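Local coordinates for protein orotidine 5'-phosphate decarboxylase (Sulfolobus solfataricus, PDB 4DBD) that probably catalyses the decarboxylation of orotidine 5'-monophosphate to uridine 5'-monophosphate, the last step of de novo UMP biosynthesis, as a homodimeric TIM barrel, at residues A[6-12]-A[189-193]; A[23-29]-A[48-53]; A[113-119]-A[142-148]; A[127-132]-A[152-156]; A[172-178]-A[206-211]. All coordinates share one frame. Residues are numbered along the deposited sequence.

Contact 1: A[6-12]-A[189-193]; sequences VILAMDK and SIYNA
Residues 6-10 form an extended strand and 11-12 the loop after it; 189-191 close a short helix that N192 leaves. The nearest CA pairs are L8 with I190 (7.8 Å) and K12 with Y191 (6.9 Å). Y191 (chi1 p) lies against the strand end: its edge meets the backbone, CE2 being 3.1 Å from A9 O, while K12 N lies over one face and K12 CD is 3.5 Å from Y191 CE1. In this TIM barrel the contact sets the first strand, and the loop at its C-terminal end, against the short helix after the eighth, beside D11, a predicted substrate-binding residue. A water bonds D11 OD2 (2.5 Å) and Y191 OH (2.8 Å); this hydroxyl also bonds Y67 of the second subunit. K12 (m, t, t, t) donates from NZ to N192 OD1 at 3.1 Å. Back along the strand, I190 (m, t) packs CG2 on L8 CD1 (3.9 Å; L8 t, p) and CD1 on V6 CG1 (4.2 Å).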
# COMPACT_ATOMS: atom_id res chain seq x y z
N VAL A 6 19.29 10.50 10.23
CA VAL A 6 18.35 9.42 10.53
C VAL A 6 16.89 9.82 10.39
O VAL A 6 16.47 10.88 10.87
CB VAL A 6 18.55 8.86 11.95
CG1 VAL A 6 17.45 7.88 12.29
CG2 VAL A 6 19.92 8.21 12.09
N ILE A 7 16.12 8.97 9.72
CA ILE A 7 14.67 9.12 9.69
C ILE A 7 14.09 7.99 10.53
O ILE A 7 14.31 6.81 10.22
CB ILE A 7 14.10 9.04 8.25
CG1 ILE A 7 14.53 10.26 7.43
CG2 ILE A 7 12.57 8.94 8.29
CD1 ILE A 7 14.32 10.11 5.94
N LEU A 8 13.39 8.32 11.61
CA LEU A 8 12.80 7.30 12.46
C LEU A 8 11.61 6.65 11.78
O LEU A 8 10.66 7.33 11.38
CB LEU A 8 12.34 7.89 13.81
CG LEU A 8 11.57 6.93 14.72
CD1 LEU A 8 12.45 5.73 15.11
CD2 LEU A 8 11.05 7.64 15.98
N ALA A 9 11.65 5.32 11.65
CA ALA A 9 10.49 4.61 11.14
C ALA A 9 9.62 4.27 12.32
O ALA A 9 9.85 3.26 13.01
CB ALA A 9 10.90 3.36 10.37
N MET A 10 8.64 5.12 12.60
CA MET A 10 7.80 4.89 13.76
C MET A 10 6.66 3.95 13.41
O MET A 10 5.56 4.38 13.07
CB MET A 10 7.27 6.20 14.34
CG MET A 10 6.60 6.01 15.69
SD MET A 10 6.61 7.51 16.69
CE MET A 10 5.62 8.59 15.66
N ASP A 11 6.95 2.65 13.50
CA ASP A 11 5.97 1.61 13.21
C ASP A 11 5.44 1.01 14.51
O ASP A 11 4.58 0.12 14.50
CB ASP A 11 6.62 0.53 12.34
CG ASP A 11 7.02 1.06 10.98
OD1 ASP A 11 6.19 1.75 10.33
OD2 ASP A 11 8.17 0.78 10.55
N LYS A 12 5.98 1.49 15.63
CA LYS A 12 5.40 1.26 16.95
C LYS A 12 5.35 2.59 17.66
O LYS A 12 6.22 3.44 17.45
CB LYS A 12 6.26 0.29 17.77
CG LYS A 12 6.00 -1.18 17.51
CD LYS A 12 6.82 -2.00 18.49
CE LYS A 12 6.53 -3.48 18.40
NZ LYS A 12 7.42 -4.22 19.35
N SER A 189 15.70 -0.90 15.46
CA SER A 189 16.95 -0.59 16.15
C SER A 189 16.76 0.50 17.21
O SER A 189 17.45 0.53 18.22
CB SER A 189 18.02 -0.18 15.14
OG SER A 189 18.42 -1.28 14.35
N ILE A 190 15.81 1.41 16.97
CA ILE A 190 15.55 2.49 17.91
C ILE A 190 14.33 2.21 18.78
O ILE A 190 14.43 2.21 20.02
CB ILE A 190 15.35 3.83 17.16
CG1 ILE A 190 16.68 4.27 16.50
CG2 ILE A 190 14.78 4.91 18.09
CD1 ILE A 190 16.54 5.21 15.34
N TYR A 191 13.17 1.98 18.16
CA TYR A 191 11.94 1.92 18.95
C TYR A 191 11.77 0.66 19.80
O TYR A 191 10.95 0.64 20.73
CB TYR A 191 10.68 2.24 18.10
CG TYR A 191 10.30 1.25 17.02
CD1 TYR A 191 9.81 -0.00 17.35
CD2 TYR A 191 10.39 1.59 15.67
CE1 TYR A 191 9.44 -0.91 16.37
CE2 TYR A 191 10.01 0.68 14.67
CZ TYR A 191 9.54 -0.57 15.03
OH TYR A 191 9.15 -1.49 14.07
N ASN A 192 12.55 -0.38 19.50
CA ASN A 192 12.58 -1.60 20.32
C ASN A 192 13.80 -1.66 21.26
O ASN A 192 14.03 -2.68 21.92
CB ASN A 192 12.55 -2.86 19.45
CG ASN A 192 11.14 -3.25 19.01
OD1 ASN A 192 10.14 -2.74 19.53
ND2 ASN A 192 11.06 -4.17 18.05
N ALA A 193 14.58 -0.58 21.30
CA ALA A 193 15.74 -0.54 22.20
C ALA A 193 15.28 -0.27 23.63
O ALA A 193 14.20 0.28 23.85
CB ALA A 193 16.74 0.51 21.74
O HOH W 1 9.93 -0.72 11.52
O HOH W 2 9.05 -5.69 16.65

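Contact 2: A[23-29]-A[48-53]; sequences ENELYGI and LIGLDV
In the TIM barrel, this contact covers the N-terminal ends of the second and third strands: 23-29 runs through a loop into strand 28-32, whereas segment 48-53 is the irregular link from helix 41-48 to strand 55-62. The closest CA pair is G28 with V53, 5.3 Å. L48 (m, t) brings CD2 to 4.4 Å from I29 CG2. After G50, L51 turns extended (phi/psi -64/124) and its m, t rotamer sets CD1 3.6 Å from CD1 of I29, which is itself m, t; L51 also touches Y16 and L19 of helix 16-22. D52 N then donates to E23 OE2 at 3.0 Å, nearly straight at 175°, and the same carboxylate forms a salt bridge with K20. V53 (chi1 m, phi/psi -118/157) has the largest covered area here, 95 Å². V53 CB stands 3.8 Å from Y27 O and 4.2 Å from G28 CA, while V53 CG1 reaches I29 CD1 at 4.2 Å, L26 CB at 4.4 Å and, nearest, E23 O at 3.4 Å.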
# COMPACT_ATOMS: atom_id res chain seq x y z
N GLU A 23 13.61 15.09 18.28
CA GLU A 23 13.28 16.06 17.24
C GLU A 23 14.51 16.76 16.63
O GLU A 23 14.59 16.91 15.40
CB GLU A 23 12.26 17.08 17.76
CG GLU A 23 12.85 18.42 18.19
CD GLU A 23 11.81 19.35 18.79
OE1 GLU A 23 12.19 20.35 19.44
OE2 GLU A 23 10.60 19.07 18.62
N ASN A 24 15.45 17.17 17.47
CA ASN A 24 16.62 17.88 16.98
C ASN A 24 17.80 16.94 16.73
O ASN A 24 18.93 17.38 16.50
CB ASN A 24 17.03 18.99 17.96
CG ASN A 24 17.47 18.45 19.30
OD1 ASN A 24 17.06 17.36 19.71
ND2 ASN A 24 18.30 19.21 20.00
N GLU A 25 17.52 15.64 16.78
CA GLU A 25 18.52 14.63 16.46
C GLU A 25 17.98 13.61 15.47
O GLU A 25 18.45 12.47 15.41
CB GLU A 25 19.01 13.96 17.74
CG GLU A 25 19.85 14.90 18.56
CD GLU A 25 19.93 14.49 20.00
OE1 GLU A 25 20.79 13.65 20.33
OE2 GLU A 25 19.12 15.01 20.80
N LEU A 26 16.98 14.04 14.71
CA LEU A 26 16.45 13.29 13.58
C LEU A 26 16.35 14.27 12.43
O LEU A 26 16.16 15.46 12.65
CB LEU A 26 15.05 12.77 13.87
CG LEU A 26 14.89 11.60 14.84
CD1 LEU A 26 13.42 11.32 15.10
CD2 LEU A 26 15.57 10.37 14.27
N TYR A 27 16.48 13.77 11.21
CA TYR A 27 16.10 14.58 10.06
C TYR A 27 14.58 14.55 9.89
O TYR A 27 13.95 15.56 9.58
CB TYR A 27 16.76 14.09 8.79
CG TYR A 27 16.15 14.74 7.57
CD1 TYR A 27 16.53 16.02 7.18
CD2 TYR A 27 15.20 14.08 6.81
CE1 TYR A 27 15.98 16.62 6.07
CE2 TYR A 27 14.64 14.68 5.69
CZ TYR A 27 15.03 15.94 5.33
OH TYR A 27 14.49 16.54 4.22
N GLY A 28 14.00 13.37 10.10
CA GLY A 28 12.58 13.18 9.89
C GLY A 28 12.04 11.99 10.65
O GLY A 28 12.77 11.23 11.29
N ILE A 29 10.73 11.83 10.55
CA ILE A 29 10.02 10.71 11.15
C ILE A 29 9.12 10.15 10.07
O ILE A 29 8.41 10.91 9.39
CB ILE A 29 9.16 11.18 12.32
CG1 ILE A 29 10.05 11.67 13.46
CG2 ILE A 29 8.23 10.06 12.76
CD1 ILE A 29 9.30 12.44 14.53
N LEU A 48 2.06 13.86 16.49
CA LEU A 48 3.03 14.49 15.59
C LEU A 48 3.03 16.01 15.59
O LEU A 48 3.83 16.63 14.90
CB LEU A 48 2.81 13.98 14.17
CG LEU A 48 3.18 12.52 13.96
CD1 LEU A 48 2.63 12.02 12.64
CD2 LEU A 48 4.69 12.33 14.02
N ILE A 49 2.13 16.61 16.37
CA ILE A 49 1.86 18.04 16.25
C ILE A 49 3.02 19.00 16.54
O ILE A 49 3.39 19.80 15.68
CB ILE A 49 0.62 18.44 17.07
CG1 ILE A 49 -0.65 18.13 16.28
CG2 ILE A 49 0.67 19.92 17.43
CD1 ILE A 49 -1.94 18.39 17.04
N GLY A 50 3.59 18.93 17.74
CA GLY A 50 4.61 19.90 18.12
C GLY A 50 6.01 19.66 17.57
O GLY A 50 6.88 20.53 17.66
N LEU A 51 6.23 18.48 16.99
CA LEU A 51 7.57 18.03 16.63
C LEU A 51 8.26 18.89 15.57
O LEU A 51 7.74 19.09 14.48
CB LEU A 51 7.52 16.57 16.15
CG LEU A 51 6.82 15.59 17.10
CD1 LEU A 51 6.90 14.17 16.55
CD2 LEU A 51 7.42 15.65 18.49
N ASP A 52 9.44 19.39 15.91
CA ASP A 52 10.24 20.17 14.97
C ASP A 52 11.28 19.30 14.26
O ASP A 52 12.46 19.30 14.63
CB ASP A 52 10.94 21.34 15.66
CG ASP A 52 11.81 22.15 14.71
OD1 ASP A 52 11.35 22.44 13.58
OD2 ASP A 52 12.96 22.48 15.07
N VAL A 53 10.83 18.56 13.26
CA VAL A 53 11.74 17.84 12.38
C VAL A 53 11.57 18.39 10.97
O VAL A 53 10.54 18.98 10.65
CB VAL A 53 11.51 16.31 12.43
CG1 VAL A 53 11.83 15.78 13.82
CG2 VAL A 53 10.07 15.97 12.06

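Contact 3: A[113-119]-A[142-148]; sequences VMSHEGW and GGTKLDH. With SO4 (sulfate ion), chain C.
K145 lays its side chain along V113, CG 3.7 Å from V113 CG1, then bends (m, m, t, p) so that NZ donates to M114 O at 2.9 Å. The backbones meet closest at S115 and G142, CA atoms 4.6 Å apart, and G142 N donates to V113 O at 2.9 Å (137°), at the end of strand 107-113 and just past the end of parallel strand 138-141. G142-K145 is a type I turn closed by K145 N to G142 O (3.0 Å), with K145 the N-cap of helix 146-155; H116-W119 is another. T144 (chi1 p) donates OG1 to S115 O at 3.0 Å. An ideal CB on G142 would lie 2.7 Å from S115 OG and 3.0 Å from M114 C, leaving little room for any side chain. H148 (chi1 m) sets CB 4.1 Å from V113 CG2; its NE2 donates to O3 of a sulfate (3.0 Å), probably from the crystallisation liquor and also bonded by T121. TIM barrels place their active sites at such C-terminal strand ends; S115 is a predicted substrate-binding residue, and H116 NE2 bonds I88 O of the second subunit. Three donors of 142-148 thus hold successive carbonyls of 113-115 beside the predicted pocket.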
# COMPACT_ATOMS: atom_id res chain seq x y z
N VAL A 113 13.98 0.56 -4.97
CA VAL A 113 14.50 -0.76 -4.63
C VAL A 113 14.16 -1.08 -3.18
O VAL A 113 14.37 -0.26 -2.29
CB VAL A 113 16.03 -0.83 -4.79
CG1 VAL A 113 16.51 -2.27 -4.59
CG2 VAL A 113 16.44 -0.30 -6.15
N MET A 114 13.62 -2.27 -2.93
CA MET A 114 13.41 -2.69 -1.55
C MET A 114 14.51 -3.61 -1.04
O MET A 114 15.32 -4.12 -1.82
CB MET A 114 12.03 -3.30 -1.35
CG MET A 114 10.93 -2.35 -1.77
SD MET A 114 9.33 -2.83 -1.13
CE MET A 114 9.66 -2.78 0.63
N SER A 115 14.53 -3.82 0.28
CA SER A 115 15.64 -4.52 0.94
C SER A 115 15.48 -6.03 1.07
O SER A 115 16.45 -6.73 1.38
CB SER A 115 15.88 -3.92 2.33
OG SER A 115 16.19 -2.54 2.27
N HIS A 116 14.27 -6.55 0.89
CA HIS A 116 14.08 -7.99 1.05
C HIS A 116 14.58 -8.74 -0.19
O HIS A 116 14.64 -8.19 -1.30
CB HIS A 116 12.62 -8.33 1.36
CG HIS A 116 11.67 -7.89 0.29
ND1 HIS A 116 11.38 -6.56 0.06
CD2 HIS A 116 10.97 -8.60 -0.62
CE1 HIS A 116 10.54 -6.47 -0.95
NE2 HIS A 116 10.26 -7.69 -1.38
N GLU A 117 14.95 -10.00 -0.00
CA GLU A 117 15.51 -10.80 -1.09
C GLU A 117 14.54 -10.99 -2.24
O GLU A 117 14.95 -11.12 -3.39
CB GLU A 117 15.98 -12.16 -0.57
CG GLU A 117 17.36 -12.13 0.06
CD GLU A 117 17.75 -13.47 0.66
OE1 GLU A 117 18.17 -13.49 1.83
OE2 GLU A 117 17.63 -14.50 -0.04
N GLY A 118 13.24 -10.99 -1.92
CA GLY A 118 12.21 -11.25 -2.91
C GLY A 118 11.97 -10.10 -3.87
O GLY A 118 11.29 -10.26 -4.87
N TRP A 119 12.54 -8.93 -3.57
CA TRP A 119 12.40 -7.79 -4.47
C TRP A 119 13.13 -8.03 -5.78
O TRP A 119 14.35 -8.21 -5.79
CB TRP A 119 12.92 -6.50 -3.83
CG TRP A 119 12.77 -5.31 -4.74
CD1 TRP A 119 13.72 -4.76 -5.54
CD2 TRP A 119 11.58 -4.53 -4.94
NE1 TRP A 119 13.21 -3.68 -6.23
CE2 TRP A 119 11.89 -3.52 -5.87
CE3 TRP A 119 10.28 -4.59 -4.41
CZ2 TRP A 119 10.95 -2.58 -6.30
CZ3 TRP A 119 9.36 -3.65 -4.82
CH2 TRP A 119 9.69 -2.66 -5.76
N GLY A 142 16.77 0.61 -0.99
CA GLY A 142 17.06 -0.26 0.14
C GLY A 142 18.48 -0.24 0.67
O GLY A 142 19.45 -0.23 -0.11
N GLY A 143 18.62 -0.25 1.99
CA GLY A 143 19.91 -0.16 2.65
C GLY A 143 20.74 -1.43 2.61
O GLY A 143 21.95 -1.40 2.85
N THR A 144 20.10 -2.56 2.31
CA THR A 144 20.80 -3.81 2.07
C THR A 144 21.36 -3.82 0.66
O THR A 144 22.17 -4.68 0.30
CB THR A 144 19.85 -5.00 2.17
OG1 THR A 144 18.72 -4.74 1.33
CG2 THR A 144 19.40 -5.23 3.59
N LYS A 145 20.89 -2.89 -0.16
CA LYS A 145 21.18 -2.88 -1.59
C LYS A 145 22.15 -1.75 -1.92
O LYS A 145 21.79 -0.79 -2.63
CB LYS A 145 19.88 -2.73 -2.38
CG LYS A 145 18.76 -3.70 -1.98
CD LYS A 145 19.16 -5.16 -2.24
CE LYS A 145 17.97 -6.13 -2.08
NZ LYS A 145 16.97 -6.03 -3.18
N LEU A 146 23.38 -1.86 -1.40
CA LEU A 146 24.36 -0.78 -1.50
C LEU A 146 24.75 -0.44 -2.94
O LEU A 146 24.86 0.73 -3.27
CB LEU A 146 25.62 -1.07 -0.68
CG LEU A 146 25.46 -1.25 0.84
CD1 LEU A 146 26.83 -1.26 1.50
CD2 LEU A 146 24.58 -0.16 1.45
N ASP A 147 24.98 -1.46 -3.78
CA ASP A 147 25.31 -1.22 -5.18
C ASP A 147 24.25 -0.34 -5.83
O ASP A 147 24.57 0.60 -6.58
CB ASP A 147 25.41 -2.53 -5.95
CG ASP A 147 26.66 -3.32 -5.62
OD1 ASP A 147 27.03 -3.35 -4.43
OD2 ASP A 147 27.28 -3.89 -6.56
N HIS A 148 22.99 -0.64 -5.55
CA HIS A 148 21.89 0.10 -6.17
C HIS A 148 21.83 1.54 -5.66
O HIS A 148 21.46 2.45 -6.42
CB HIS A 148 20.56 -0.63 -5.94
CG HIS A 148 20.48 -1.96 -6.62
ND1 HIS A 148 20.30 -2.09 -7.98
CD2 HIS A 148 20.55 -3.22 -6.13
CE1 HIS A 148 20.26 -3.37 -8.30
NE2 HIS A 148 20.41 -4.08 -7.19
S SO4 C . 20.25 -7.86 -6.56
O1 SO4 C . 20.85 -7.11 -5.46
O2 SO4 C . 18.93 -8.35 -6.15
O3 SO4 C . 20.11 -6.98 -7.73
O4 SO4 C . 21.09 -8.99 -6.91

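Contact 4: A[127-132]-A[152-156]; sequences IKNVIR and YRRDF
Segment 127-132 of helix 124-134 meets 152-155, the end of helix 146-155, where F156 leaves helical geometry. The nearest CA pairs, K128 with D155 at 8.6 Å and R132 with F156 at 8.8 Å, leave room for side chains between the backbones. The charged interactions centre on K128, extended in m, t, t, t. It forms a salt bridge with D155, although the modelled K128 NZ to D155 OD2 separation of 2.2 Å is too short and both positions are less sure. R154 joins through its own salt bridge, NE to D155 OD1 at 2.6 Å. K128 also crosses one face of the Y152 ring, CE 3.8 Å from the centroid as a CH-pi contact; NZ, with the same caveat, lies 4.6 Å from it as a cation-pi pair. A water accepts from R132 NE (2.8 Å) and donates to D155 O (3.1 Å). Of the apolar contacts, I131 (m, t) sets CD1 4.1 Å from Y152 CE2 and CG2 3.7 Å from F156 CE1; farther out, R132 CG meets the F156 ring edge, 3.7 Å from CE1. This helix pair belongs to the outer layer of the TIM barrel; I131 and Y152 both continue inward onto strands 107-113 and 138-141.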
# COMPACT_ATOMS: atom_id res chain seq x y z
N ILE A 127 11.33 1.12 -13.67
CA ILE A 127 11.18 1.95 -12.48
C ILE A 127 11.95 3.27 -12.63
O ILE A 127 11.44 4.33 -12.31
CB ILE A 127 11.57 1.16 -11.19
CG1 ILE A 127 10.36 0.32 -10.74
CG2 ILE A 127 11.97 2.12 -10.08
CD1 ILE A 127 10.70 -0.84 -9.82
N LYS A 128 13.17 3.21 -13.15
CA LYS A 128 13.93 4.44 -13.41
C LYS A 128 13.20 5.37 -14.36
O LYS A 128 13.17 6.59 -14.15
CB LYS A 128 15.34 4.11 -13.92
CG LYS A 128 16.23 3.56 -12.83
CD LYS A 128 17.66 3.30 -13.31
CE LYS A 128 18.50 2.71 -12.18
NZ LYS A 128 19.96 2.68 -12.53
N ASN A 129 12.60 4.81 -15.41
CA ASN A 129 11.79 5.62 -16.32
C ASN A 129 10.59 6.27 -15.64
O ASN A 129 10.29 7.43 -15.88
CB ASN A 129 11.32 4.78 -17.50
CG ASN A 129 12.44 4.49 -18.46
OD1 ASN A 129 13.48 5.15 -18.41
ND2 ASN A 129 12.24 3.50 -19.33
N VAL A 130 9.89 5.51 -14.81
CA VAL A 130 8.80 6.08 -14.03
C VAL A 130 9.33 7.25 -13.20
O VAL A 130 8.71 8.32 -13.15
CB VAL A 130 8.14 5.03 -13.13
CG1 VAL A 130 7.17 5.69 -12.19
CG2 VAL A 130 7.44 3.99 -13.99
N ILE A 131 10.46 7.05 -12.54
CA ILE A 131 11.02 8.11 -11.70
C ILE A 131 11.38 9.33 -12.53
O ILE A 131 11.14 10.47 -12.13
CB ILE A 131 12.23 7.61 -10.87
CG1 ILE A 131 11.75 6.58 -9.84
CG2 ILE A 131 12.93 8.76 -10.20
CD1 ILE A 131 12.87 5.76 -9.21
N ARG A 132 11.96 9.10 -13.70
CA ARG A 132 12.29 10.21 -14.61
C ARG A 132 11.08 11.02 -15.07
O ARG A 132 11.14 12.24 -15.13
CB ARG A 132 13.08 9.69 -15.81
CG ARG A 132 14.45 9.20 -15.44
CD ARG A 132 15.04 8.38 -16.58
NE ARG A 132 16.38 7.91 -16.25
CZ ARG A 132 16.83 6.69 -16.50
NH1 ARG A 132 16.04 5.80 -17.09
NH2 ARG A 132 18.06 6.35 -16.16
N TYR A 152 21.84 4.49 -8.19
CA TYR A 152 20.77 5.49 -8.19
C TYR A 152 21.31 6.89 -7.91
O TYR A 152 20.81 7.86 -8.48
CB TYR A 152 19.62 5.11 -7.24
CG TYR A 152 18.60 4.22 -7.91
CD1 TYR A 152 18.80 2.85 -8.01
CD2 TYR A 152 17.45 4.75 -8.48
CE1 TYR A 152 17.88 2.03 -8.64
CE2 TYR A 152 16.52 3.94 -9.11
CZ TYR A 152 16.75 2.58 -9.18
OH TYR A 152 15.84 1.76 -9.82
N ARG A 153 22.33 7.00 -7.08
CA ARG A 153 22.92 8.31 -6.80
C ARG A 153 23.55 8.88 -8.08
O ARG A 153 23.47 10.07 -8.35
CB ARG A 153 23.95 8.23 -5.68
CG ARG A 153 24.81 9.49 -5.53
CD ARG A 153 23.95 10.73 -5.35
NE ARG A 153 23.23 10.70 -4.09
CZ ARG A 153 22.07 11.31 -3.86
NH1 ARG A 153 21.48 12.00 -4.82
NH2 ARG A 153 21.51 11.21 -2.67
N ARG A 154 24.18 8.00 -8.85
CA ARG A 154 24.76 8.36 -10.14
C ARG A 154 23.67 8.80 -11.12
O ARG A 154 23.81 9.82 -11.80
CB ARG A 154 25.52 7.15 -10.72
CG ARG A 154 25.73 7.21 -12.24
CD ARG A 154 26.04 5.84 -12.82
NE ARG A 154 24.86 4.99 -12.96
CZ ARG A 154 24.90 3.66 -13.04
NH1 ARG A 154 26.07 3.03 -12.97
NH2 ARG A 154 23.78 2.95 -13.18
N ASP A 155 22.60 8.02 -11.18
CA ASP A 155 21.52 8.25 -12.15
C ASP A 155 20.64 9.43 -11.78
O ASP A 155 19.97 10.01 -12.63
CB ASP A 155 20.66 7.00 -12.29
CG ASP A 155 21.42 5.81 -12.86
OD1 ASP A 155 22.51 6.00 -13.44
OD2 ASP A 155 20.91 4.67 -12.72
N PHE A 156 20.63 9.80 -10.50
CA PHE A 156 19.75 10.85 -10.02
C PHE A 156 20.49 11.74 -9.02
O PHE A 156 20.18 11.75 -7.83
CB PHE A 156 18.47 10.25 -9.42
CG PHE A 156 17.69 9.38 -10.38
CD1 PHE A 156 16.74 9.94 -11.24
CD2 PHE A 156 17.90 8.01 -10.44
CE1 PHE A 156 16.03 9.15 -12.14
CE2 PHE A 156 17.19 7.21 -11.33
CZ PHE A 156 16.26 7.78 -12.19
O HOH W 3 18.77 8.82 -15.22

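Contact 5: A[172-178]-A[206-211]; sequences SYGDAVC and IIEDKV
The very short hydrogen bond from K210 NZ to Y173 O (2.5 Å) ties helix 196-210 to the loop before helix 175-179. K210 reaches it with chi1 m, chi2 -143°, chi3 t and chi4 p, passing D175, whose OD1 is 3.3 Å from K210 CE but 4.4 Å from NZ, beyond a salt bridge. S172-D175 forms a type II turn, D175 N to S172 O 3.0 Å; G174 is the N-cap, at phi/psi 98/-14. Those angles call for glycine, and an ideal CB would also lie only 3.1 Å from K210 CD. The CA atoms of G174 and I207 are 4.5 Å apart, those of C178 and V211 5.9 Å. Around this, Y173 CB packs on I206 CG2 (3.9 Å) and I207 CG1 (4.2 Å), V177 CG1 (chi1 t) on V211 CG2 (3.6 Å). S172-G174 belong to the predicted substrate-binding loop after the seventh barrel strand. The barrel's last helix flanks it here, while Y173 OH bonds S189 and helix 146-155 touches D175 and A176.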
# COMPACT_ATOMS: atom_id res chain seq x y z
N SER A 172 24.27 -2.16 8.09
CA SER A 172 25.20 -1.65 9.10
C SER A 172 25.18 -0.12 9.10
O SER A 172 25.42 0.49 8.06
CB SER A 172 26.62 -2.14 8.82
OG SER A 172 27.54 -1.60 9.76
N TYR A 173 24.91 0.49 10.25
CA TYR A 173 24.61 1.93 10.30
C TYR A 173 25.65 2.80 9.62
O TYR A 173 26.84 2.73 9.95
CB TYR A 173 24.40 2.41 11.74
CG TYR A 173 23.53 1.48 12.53
CD1 TYR A 173 22.16 1.40 12.28
CD2 TYR A 173 24.07 0.66 13.50
CE1 TYR A 173 21.36 0.54 13.00
CE2 TYR A 173 23.27 -0.21 14.23
CZ TYR A 173 21.93 -0.26 13.98
OH TYR A 173 21.13 -1.13 14.70
N GLY A 174 25.19 3.62 8.68
CA GLY A 174 26.04 4.57 7.99
C GLY A 174 26.50 4.08 6.63
O GLY A 174 26.99 4.87 5.83
N ASP A 175 26.33 2.79 6.37
CA ASP A 175 26.79 2.22 5.10
C ASP A 175 26.00 2.74 3.91
O ASP A 175 26.54 2.85 2.80
CB ASP A 175 26.73 0.69 5.10
CG ASP A 175 27.85 0.05 5.92
OD1 ASP A 175 28.70 0.77 6.49
OD2 ASP A 175 27.86 -1.19 5.99
N ALA A 176 24.72 3.03 4.13
CA ALA A 176 23.88 3.52 3.05
C ALA A 176 24.25 4.96 2.72
O ALA A 176 24.44 5.31 1.55
CB ALA A 176 22.42 3.41 3.41
N VAL A 177 24.38 5.79 3.75
CA VAL A 177 24.86 7.14 3.54
C VAL A 177 26.21 7.13 2.83
O VAL A 177 26.40 7.87 1.86
CB VAL A 177 24.95 7.94 4.85
CG1 VAL A 177 25.53 9.31 4.59
CG2 VAL A 177 23.55 8.06 5.46
N CYS A 178 27.14 6.28 3.26
CA CYS A 178 28.45 6.26 2.61
C CYS A 178 28.35 5.82 1.14
O CYS A 178 29.10 6.31 0.30
CB CYS A 178 29.46 5.41 3.39
SG CYS A 178 29.98 6.18 4.96
N ILE A 206 27.73 6.67 15.43
CA ILE A 206 28.27 5.72 14.46
C ILE A 206 28.25 6.29 13.06
O ILE A 206 29.21 6.17 12.29
CB ILE A 206 27.48 4.39 14.48
CG1 ILE A 206 27.74 3.63 15.79
CG2 ILE A 206 27.85 3.52 13.29
CD1 ILE A 206 26.73 2.52 16.07
N ILE A 207 27.14 6.92 12.71
CA ILE A 207 26.98 7.44 11.36
C ILE A 207 27.91 8.61 11.08
O ILE A 207 28.54 8.66 10.03
CB ILE A 207 25.51 7.82 11.09
CG1 ILE A 207 24.65 6.56 11.05
CG2 ILE A 207 25.40 8.60 9.77
CD1 ILE A 207 23.17 6.80 10.86
N GLU A 208 28.01 9.55 12.02
CA GLU A 208 28.86 10.73 11.80
C GLU A 208 30.35 10.36 11.79
O GLU A 208 31.17 11.12 11.27
CB GLU A 208 28.56 11.84 12.82
CG GLU A 208 28.79 11.48 14.27
CD GLU A 208 29.18 12.68 15.13
OE1 GLU A 208 29.21 13.81 14.59
OE2 GLU A 208 29.46 12.50 16.34
N ASP A 209 30.69 9.21 12.37
CA ASP A 209 32.05 8.69 12.27
C ASP A 209 32.31 8.11 10.88
O ASP A 209 33.29 8.45 10.22
CB ASP A 209 32.31 7.61 13.33
CG ASP A 209 32.44 8.18 14.74
OD1 ASP A 209 32.68 9.40 14.88
OD2 ASP A 209 32.30 7.40 15.71
N LYS A 210 31.41 7.23 10.44
CA LYS A 210 31.47 6.63 9.11
C LYS A 210 31.46 7.68 8.00
O LYS A 210 32.33 7.68 7.12
CB LYS A 210 30.31 5.66 8.90
CG LYS A 210 30.47 4.30 9.56
CD LYS A 210 29.89 3.21 8.66
CE LYS A 210 29.81 1.88 9.40
NZ LYS A 210 29.07 1.99 10.70
N VAL A 211 30.46 8.55 8.03
CA VAL A 211 30.36 9.65 7.07
C VAL A 211 31.71 10.34 6.91
O VAL A 211 32.06 10.81 5.84
CB VAL A 211 29.31 10.69 7.51
CG1 VAL A 211 29.64 12.07 6.96
CG2 VAL A 211 27.91 10.25 7.09

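How the contacts relate
All five contacts belong to one eight-stranded parallel TIM barrel. Contact 1 spans the longest stretch of chain, across the seam where the first and eighth strands meet; contacts 2, 3 and 4 fall within that span, while contact 5 crosses it. Contacts 1 and 2 share neighbouring strands 6-10 and 28-32, with V6 O 2.9 Å from Y27 N. Contacts 3 and 4 both use helix 146-155 and interleave along the chain, their centres about 15 Å apart. Contact 5 reaches contact 1 through S189 OG and Y173 OH (2.7 Å), and contact 3 through L146. Contacts 1 and 3 both touch the second subunit, placing predicted substrate-binding residues near the dimer interface.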